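Local coordinates for molybdopterin-guanine dinucleotide biosynthesis protein A (MobA) (Archaeoglobus fulgidus, PDB 3NGW) that probably transfers a nucleotide from GTP to molybdopterin, a late step in making the guanine dinucleotide form of the molybdenum cofactor, at residues V42-E48 with A60-W64; G84-V88 with L101-Y105. All blocks are in the same frame, centred on the assembly; numbering follows the deposited sequence.

Contact 1. Residues V42-E48 with A60-W64; sequences VFVCRDE and AEFIW
Phe-43 and Phe-62 are parallel bridge partners in a beta-alpha-beta unit of strand 40-44, helix 48-55 and strand 62-63. Three backbone bonds fix the register. Phe-43 N reaches Glu-61 O at 2.8 Å and almost in line, with an N-H...O angle of 174°. Ile-63 N reaches Phe-43 O at 3.0 Å. Cys-45 N reaches Ile-63 O at 2.8 Å. On the Phe-43/Phe-62 face, the two rings meet obliquely, their planes 42° apart, and the closest touch is Phe-43 CB against Phe-62 CD2 at 3.5 Å. Cys-45 SG adds an oblique sulfur-aromatic contact to the same CD2. On the other face, Ile-63 CG1 stands between its backbone N and carbonyl carbon (chi1 63°), which carries CD1 over to Val-42 CG2 at 3.6 Å and to Val-44 CG2. Beyond the strands, Glu-48 lays its aliphatic part on Trp-64: CB sits 3.4 Å above the indole plane, and CG makes a CH-pi contact 3.6 Å from the centroid of the six-membered ring. With an alanine in place of Trp-64, Glu-48 CB and CG would probably be left without their flat apolar support, and a gap would probably open beside the start of helix 48-55. Asp-47 occupies the N-cap of that helix, its OD2 bonded to Gln-50 N. The helix covers Phe-62 through Leu-54, helix 28-36 covers Phe-43, and helix 72-83 packs against Val-42, Val-44 and Ile-63; strand 2-6 holds the far edge of strand 40-44 by backbone bonds to Val-42 and Val-44.

Contact 2. Residues G84-V88 with L101-Y105; sequences GSCVV and LEHLY
Val-87 is the main apolar side chain that strand 86-88 offers to helix 101-105, and its two methyls have different partners. Its first torsion (chi1 -78°) puts CG1 toward Tyr-105, where it meets CB at 3.5 Å; Leu-104 CB is more distant. The same torsion turns CG2 to Leu-101, whose CD2 lies 3.8 Å from it and 3.7 Å from Val-87 CB. The valine and leucine thus meet obliquely through one methyl, whereas the valine and tyrosine side chains cross at about a right angle. The contacts lie between strand 86-88 and helix 101-105, whose axes approach to 8.4 Å at an angle of 131°. Helix 98-111 is thereby laid against strand 86-90 of the mixed sheet, where Val-87 also touches Val-3 of strand 2-6.

The aromatic part is an edge contact. With Tyr-105 CG anti to the backbone N (chi1 -167°), the ring extends back along the strand toward its beginning, and its CE1 comes to 3.6 Å from Cys-86 CA. Val-87 CG1 and Cys-86 CA both lie near the ring plane, so it is the rim of the tyrosine that borders the strand backbone.

Polar atoms gather at the far end of that ring, where Ser-85 OG and Tyr-105 OH are 3.2 Å apart. A clear bond of the serine goes to Glu-109 OE2, farther along the same helix 98-111.

The chemistry is therefore that of hydrophobic strand-helix packing: methyls and a ring edge supply the close contacts, and the serine bond to Glu-109 gives a directional tie between the loop leading into strand 86-90 and helix 98-111.

In the fold
Contacts 1 and 2 follow one another along the chain and belong to the same mixed sheet. Their centres are 18 Å apart and their nearest atoms about 7 Å, so they do not touch. Strand 2-6 lies between them in the strand order 62-63, 40-44, 2-6, 86-90: it is flanked by strand 40-44 on one side and by strand 86-90 on the other, where it makes backbone hydrogen bonds to Val-87. Contact 1 thus joins an outermost strand, 62-63, to its neighbour within the sheet, while contact 2 packs a helix onto a strand nearer the middle. Both lie within the MobA-like NTP transferase domain, of the GT-A clan, and away from Asp-184, which has been seen to bind calcium in a crystal structure of this protein.

Contact 1. Residues V42-E48 with A60-W64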
ATOM      1  N   VAL A  42      -3.227   9.981   0.026  1.00 34.24           N
ATOM      2  CA  VAL A  42      -3.597  10.024  -1.383  1.00 33.50           C
ATOM      3  C   VAL A  42      -3.854   8.575  -1.747  1.00 30.69           C
ATOM      4  O   VAL A  42      -3.229   7.670  -1.205  1.00 31.42           O
ATOM      5  CB  VAL A  42      -2.492  10.585  -2.325  1.00 32.30           C
ATOM      6  CG1 VAL A  42      -2.233  12.039  -2.015  1.00 23.62           C
ATOM      7  CG2 VAL A  42      -1.221   9.756  -2.212  1.00 30.48           C
ATOM      8  N   PHE A  43      -4.804   8.361  -2.642  1.00 34.95           N
ATOM      9  CA  PHE A  43      -5.131   7.024  -3.088  1.00 31.65           C
ATOM     10  C   PHE A  43      -4.620   6.918  -4.513  1.00 34.85           C
ATOM     11  O   PHE A  43      -5.071   7.646  -5.402  1.00 33.41           O
ATOM     12  CB  PHE A  43      -6.637   6.821  -3.008  1.00 36.56           C
ATOM     13  CG  PHE A  43      -7.163   6.854  -1.605  1.00 30.86           C
ATOM     14  CD1 PHE A  43      -7.246   5.688  -0.847  1.00 36.34           C
ATOM     15  CD2 PHE A  43      -7.511   8.065  -1.015  1.00 30.49           C
ATOM     16  CE1 PHE A  43      -7.672   5.731   0.494  1.00 38.56           C
ATOM     17  CE2 PHE A  43      -7.934   8.125   0.314  1.00 24.44           C
ATOM     18  CZ  PHE A  43      -8.014   6.956   1.072  1.00 27.97           C
ATOM     19  N   VAL A  44      -3.656   6.025  -4.713  1.00 34.77           N
ATOM     20  CA  VAL A  44      -3.033   5.838  -6.015  1.00 31.44           C
ATOM     21  C   VAL A  44      -3.743   4.811  -6.887  1.00 32.96           C
ATOM     22  O   VAL A  44      -3.719   3.612  -6.610  1.00 31.06           O
ATOM     23  CB  VAL A  44      -1.563   5.421  -5.856  1.00 33.40           C
ATOM     24  CG1 VAL A  44      -0.868   5.437  -7.219  1.00 18.87           C
ATOM     25  CG2 VAL A  44      -0.871   6.360  -4.879  1.00 21.12           C
ATOM     26  N   CYS A  45      -4.368   5.307  -7.948  1.00 30.60           N
ATOM     27  CA  CYS A  45      -5.112   4.477  -8.889  1.00 36.84           C
ATOM     28  C   CYS A  45      -4.217   3.969 -10.005  1.00 35.95           C
ATOM     29  O   CYS A  45      -3.132   4.508 -10.234  1.00 41.08           O
ATOM     30  CB  CYS A  45      -6.259   5.288  -9.490  1.00 29.97           C
ATOM     31  SG  CYS A  45      -7.302   6.069  -8.246  1.00 37.26           S
ATOM     32  N   ARG A  46      -4.676   2.944 -10.714  1.00 39.21           N
ATOM     33  CA  ARG A  46      -3.896   2.374 -11.814  1.00 42.11           C
ATOM     34  C   ARG A  46      -3.808   3.306 -13.015  1.00 41.48           C
ATOM     35  O   ARG A  46      -2.857   3.228 -13.791  1.00 41.29           O
ATOM     36  CB  ARG A  46      -4.489   1.036 -12.240  1.00 35.79           C
ATOM     37  CG  ARG A  46      -5.941   1.110 -12.587  1.00 39.91           C
ATOM     38  CD  ARG A  46      -6.445  -0.213 -13.081  1.00 33.91           C
ATOM     39  NE  ARG A  46      -7.891  -0.155 -13.197  1.00 49.18           N
ATOM     40  CZ  ARG A  46      -8.736  -0.518 -12.238  1.00 46.04           C
ATOM     41  NH1 ARG A  46      -8.281  -0.988 -11.082  1.00 32.56           N
ATOM     42  NH2 ARG A  46     -10.041  -0.374 -12.431  1.00 44.86           N
ATOM     43  N   ASP A  47      -4.796   4.181 -13.168  1.00 39.73           N
ATOM     44  CA  ASP A  47      -4.812   5.148 -14.266  1.00 38.42           C
ATOM     45  C   ASP A  47      -5.818   6.241 -13.958  1.00 37.52           C
ATOM     46  O   ASP A  47      -6.629   6.105 -13.045  1.00 38.53           O
ATOM     47  CB  ASP A  47      -5.162   4.466 -15.592  1.00 42.13           C
ATOM     48  CG  ASP A  47      -6.493   3.757 -15.549  1.00 39.39           C
ATOM     49  OD1 ASP A  47      -6.745   2.918 -16.434  1.00 51.05           O
ATOM     50  OD2 ASP A  47      -7.292   4.042 -14.640  1.00 51.64           O
ATOM     51  N   GLU A  48      -5.755   7.326 -14.719  1.00 34.35           N
ATOM     52  CA  GLU A  48      -6.637   8.470 -14.522  1.00 33.66           C
ATOM     53  C   GLU A  48      -8.107   8.090 -14.647  1.00 37.23           C
ATOM     54  O   GLU A  48      -8.977   8.699 -14.025  1.00 44.26           O
ATOM     55  CB  GLU A  48      -6.269   9.564 -15.527  1.00 33.77           C
ATOM     56  CG  GLU A  48      -7.130  10.809 -15.460  1.00 49.18           C
ATOM     57  CD  GLU A  48      -6.535  11.975 -16.243  1.00 56.87           C
ATOM     58  OE1 GLU A  48      -6.064  11.764 -17.382  1.00 65.21           O
ATOM     59  OE2 GLU A  48      -6.545  13.110 -15.722  1.00 59.53           O
ATOM     60  N   ALA A  60     -11.959  12.512  -1.988  1.00 33.02           N
ATOM     61  CA  ALA A  60     -10.630  12.159  -1.484  1.00 30.27           C
ATOM     62  C   ALA A  60      -9.638  12.487  -2.583  1.00 31.33           C
ATOM     63  O   ALA A  60     -10.036  12.787  -3.699  1.00 41.88           O
ATOM     64  CB  ALA A  60     -10.566  10.671  -1.133  1.00 20.88           C
ATOM     65  N   GLU A  61      -8.354  12.440  -2.269  1.00 28.08           N
ATOM     66  CA  GLU A  61      -7.324  12.749  -3.248  1.00 27.12           C
ATOM     67  C   GLU A  61      -6.913  11.492  -4.038  1.00 29.67           C
ATOM     68  O   GLU A  61      -6.231  10.617  -3.510  1.00 35.15           O
ATOM     69  CB  GLU A  61      -6.121  13.352  -2.509  1.00 39.36           C
ATOM     70  CG  GLU A  61      -4.920  13.726  -3.373  1.00 57.92           C
ATOM     71  CD  GLU A  61      -4.843  15.217  -3.688  1.00 62.26           C
ATOM     72  OE1 GLU A  61      -5.805  15.748  -4.278  1.00 69.32           O
ATOM     73  OE2 GLU A  61      -3.818  15.849  -3.350  1.00 60.08           O
ATOM     74  N   PHE A  62      -7.345  11.399  -5.294  1.00 30.22           N
ATOM     75  CA  PHE A  62      -7.000  10.261  -6.140  1.00 28.82           C
ATOM     76  C   PHE A  62      -5.985  10.666  -7.184  1.00 35.65           C
ATOM     77  O   PHE A  62      -6.234  11.561  -7.987  1.00 38.99           O
ATOM     78  CB  PHE A  62      -8.233   9.688  -6.842  1.00 27.48           C
ATOM     79  CG  PHE A  62      -9.240   9.107  -5.908  1.00 33.18           C
ATOM     80  CD1 PHE A  62     -10.393   9.819  -5.586  1.00 33.50           C
ATOM     81  CD2 PHE A  62      -9.022   7.872  -5.313  1.00 23.39           C
ATOM     82  CE1 PHE A  62     -11.325   9.312  -4.689  1.00 25.13           C
ATOM     83  CE2 PHE A  62      -9.946   7.352  -4.412  1.00 40.57           C
ATOM     84  CZ  PHE A  62     -11.105   8.081  -4.094  1.00 35.87           C
ATOM     85  N   ILE A  63      -4.839   9.998  -7.172  1.00 34.95           N
ATOM     86  CA  ILE A  63      -3.775  10.302  -8.116  1.00 40.02           C
ATOM     87  C   ILE A  63      -3.407   9.065  -8.952  1.00 41.44           C
ATOM     88  O   ILE A  63      -3.931   7.973  -8.726  1.00 38.22           O
ATOM     89  CB  ILE A  63      -2.532  10.837  -7.354  1.00 33.15           C
ATOM     90  CG1 ILE A  63      -1.976   9.763  -6.412  1.00 33.90           C
ATOM     91  CG2 ILE A  63      -2.931  12.059  -6.527  1.00 31.22           C
ATOM     92  CD1 ILE A  63      -0.659  10.143  -5.758  1.00 27.80           C
ATOM     93  N   TRP A  64      -2.504   9.244  -9.911  1.00 36.71           N
ATOM     94  CA  TRP A  64      -2.081   8.158 -10.780  1.00 39.80           C
ATOM     95  C   TRP A  64      -0.702   8.483 -11.351  1.00 40.13           C
ATOM     96  O   TRP A  64      -0.275   9.637 -11.306  1.00 42.44           O
ATOM     97  CB  TRP A  64      -3.104   7.984 -11.908  1.00 29.95           C
ATOM     98  CG  TRP A  64      -3.230   9.194 -12.804  1.00 46.17           C
ATOM     99  CD1 TRP A  64      -2.475   9.480 -13.909  1.00 51.70           C
ATOM    100  CD2 TRP A  64      -4.132  10.300 -12.643  1.00 36.56           C
ATOM    101  NE1 TRP A  64      -2.851  10.691 -14.445  1.00 43.37           N
ATOM    102  CE2 TRP A  64      -3.867  11.213 -13.688  1.00 40.99           C
ATOM    103  CE3 TRP A  64      -5.140  10.605 -11.721  1.00 35.69           C
ATOM    104  CZ2 TRP A  64      -4.564  12.409 -13.835  1.00 39.10           C
ATOM    105  CZ3 TRP A  64      -5.839  11.798 -11.865  1.00 43.83           C
ATOM    106  CH2 TRP A  64      -5.547  12.687 -12.919  1.00 41.78           C
TER

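Contact 2. Residues G84-V88 with L101-Y105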
ATOM      1  N   GLY A  84       6.323  13.350  -1.817  1.00 29.83           N
ATOM      2  CA  GLY A  84       7.514  12.912  -1.110  1.00 27.35           C
ATOM      3  C   GLY A  84       7.426  11.619  -0.316  1.00 33.04           C
ATOM      4  O   GLY A  84       6.708  10.693  -0.694  1.00 32.41           O
ATOM      5  N   SER A  85       8.170  11.567   0.789  1.00 33.91           N
ATOM      6  CA  SER A  85       8.211  10.397   1.659  1.00 34.37           C
ATOM      7  C   SER A  85       6.832  10.083   2.205  1.00 36.13           C
ATOM      8  O   SER A  85       6.026  10.981   2.458  1.00 41.05           O
ATOM      9  CB  SER A  85       9.190  10.618   2.822  1.00 28.99           C
ATOM     10  OG  SER A  85       8.667  11.510   3.798  1.00 31.89           O
ATOM     11  N   CYS A  86       6.567   8.797   2.387  1.00 34.63           N
ATOM     12  CA  CYS A  86       5.281   8.347   2.894  1.00 31.87           C
ATOM     13  C   CYS A  86       5.389   6.881   3.219  1.00 31.71           C
ATOM     14  O   CYS A  86       6.422   6.265   2.988  1.00 33.64           O
ATOM     15  CB  CYS A  86       4.213   8.508   1.815  1.00 23.05           C
ATOM     16  SG  CYS A  86       4.570   7.534   0.314  1.00 33.84           S
ATOM     17  N   VAL A  87       4.308   6.336   3.761  1.00 38.96           N
ATOM     18  CA  VAL A  87       4.229   4.919   4.059  1.00 40.14           C
ATOM     19  C   VAL A  87       3.201   4.425   3.058  1.00 36.60           C
ATOM     20  O   VAL A  87       2.198   5.102   2.813  1.00 36.12           O
ATOM     21  CB  VAL A  87       3.741   4.642   5.503  1.00 45.01           C
ATOM     22  CG1 VAL A  87       4.876   4.867   6.483  1.00 43.96           C
ATOM     23  CG2 VAL A  87       2.566   5.545   5.836  1.00 46.56           C
ATOM     24  N   VAL A  88       3.468   3.268   2.458  1.00 33.87           N
ATOM     25  CA  VAL A  88       2.574   2.689   1.463  1.00 29.83           C
ATOM     26  C   VAL A  88       1.757   1.572   2.086  1.00 32.46           C
ATOM     27  O   VAL A  88       2.234   0.836   2.941  1.00 37.82           O
ATOM     28  CB  VAL A  88       3.369   2.134   0.255  1.00 37.27           C
ATOM     29  CG1 VAL A  88       2.426   1.472  -0.743  1.00 36.05           C
ATOM     30  CG2 VAL A  88       4.137   3.264  -0.420  1.00 28.59           C
ATOM     31  N   LEU A 101       1.538   1.599  11.013  1.00 39.25           N
ATOM     32  CA  LEU A 101       1.984   2.562  10.007  1.00 41.18           C
ATOM     33  C   LEU A 101       2.728   3.723  10.638  1.00 42.51           C
ATOM     34  O   LEU A 101       3.809   4.103  10.184  1.00 42.73           O
ATOM     35  CB  LEU A 101       0.790   3.087   9.203  1.00 40.87           C
ATOM     36  CG  LEU A 101       0.317   2.186   8.053  1.00 41.89           C
ATOM     37  CD1 LEU A 101      -0.980   2.713   7.476  1.00 42.07           C
ATOM     38  CD2 LEU A 101       1.394   2.132   6.977  1.00 46.66           C
ATOM     39  N   GLU A 102       2.142   4.288  11.685  1.00 44.63           N
ATOM     40  CA  GLU A 102       2.751   5.410  12.381  1.00 41.60           C
ATOM     41  C   GLU A 102       4.184   5.032  12.778  1.00 31.33           C
ATOM     42  O   GLU A 102       5.124   5.800  12.578  1.00 38.88           O
ATOM     43  CB  GLU A 102       1.922   5.763  13.620  1.00 39.06           C
ATOM     44  CG  GLU A 102       1.854   7.253  13.904  1.00 60.40           C
ATOM     45  CD  GLU A 102       0.494   7.861  13.594  1.00 65.79           C
ATOM     46  OE1 GLU A 102       0.455   9.042  13.169  1.00 66.32           O
ATOM     47  OE2 GLU A 102      -0.536   7.171  13.793  1.00 66.22           O
ATOM     48  N   HIS A 103       4.350   3.834  13.325  1.00 36.19           N
ATOM     49  CA  HIS A 103       5.672   3.378  13.729  1.00 34.48           C
ATOM     50  C   HIS A 103       6.620   3.311  12.529  1.00 44.48           C
ATOM     51  O   HIS A 103       7.718   3.866  12.567  1.00 42.38           O
ATOM     52  CB  HIS A 103       5.572   2.004  14.393  1.00 38.91           C
ATOM     53  CG  HIS A 103       6.879   1.485  14.905  1.00 51.33           C
ATOM     54  ND1 HIS A 103       7.601   2.122  15.893  1.00 56.22           N
ATOM     55  CD2 HIS A 103       7.600   0.392  14.560  1.00 50.29           C
ATOM     56  CE1 HIS A 103       8.710   1.447  16.131  1.00 54.56           C
ATOM     57  NE2 HIS A 103       8.734   0.391  15.334  1.00 55.76           N
ATOM     58  N   LEU A 104       6.187   2.640  11.460  1.00 44.90           N
ATOM     59  CA  LEU A 104       7.004   2.505  10.259  1.00 41.43           C
ATOM     60  C   LEU A 104       7.491   3.847   9.718  1.00 43.05           C
ATOM     61  O   LEU A 104       8.663   3.984   9.360  1.00 44.88           O
ATOM     62  CB  LEU A 104       6.225   1.755   9.170  1.00 37.84           C
ATOM     63  CG  LEU A 104       5.973   0.267   9.447  1.00 47.04           C
ATOM     64  CD1 LEU A 104       5.177  -0.365   8.314  1.00 34.64           C
ATOM     65  CD2 LEU A 104       7.320  -0.445   9.617  1.00 37.19           C
ATOM     66  N   TYR A 105       6.598   4.833   9.668  1.00 40.92           N
ATOM     67  CA  TYR A 105       6.936   6.163   9.163  1.00 40.87           C
ATOM     68  C   TYR A 105       7.988   6.843  10.022  1.00 46.93           C
ATOM     69  O   TYR A 105       9.009   7.325   9.523  1.00 43.65           O
ATOM     70  CB  TYR A 105       5.699   7.054   9.123  1.00 40.65           C
ATOM     71  CG  TYR A 105       5.908   8.319   8.335  1.00 43.92           C
ATOM     72  CD1 TYR A 105       6.029   8.280   6.952  1.00 40.73           C
ATOM     73  CD2 TYR A 105       5.994   9.559   8.971  1.00 49.75           C
ATOM     74  CE1 TYR A 105       6.229   9.442   6.214  1.00 48.23           C
ATOM     75  CE2 TYR A 105       6.196  10.736   8.242  1.00 44.59           C
ATOM     76  CZ  TYR A 105       6.312  10.668   6.861  1.00 52.85           C
ATOM     77  OH  TYR A 105       6.512  11.810   6.114  1.00 45.07           O
TER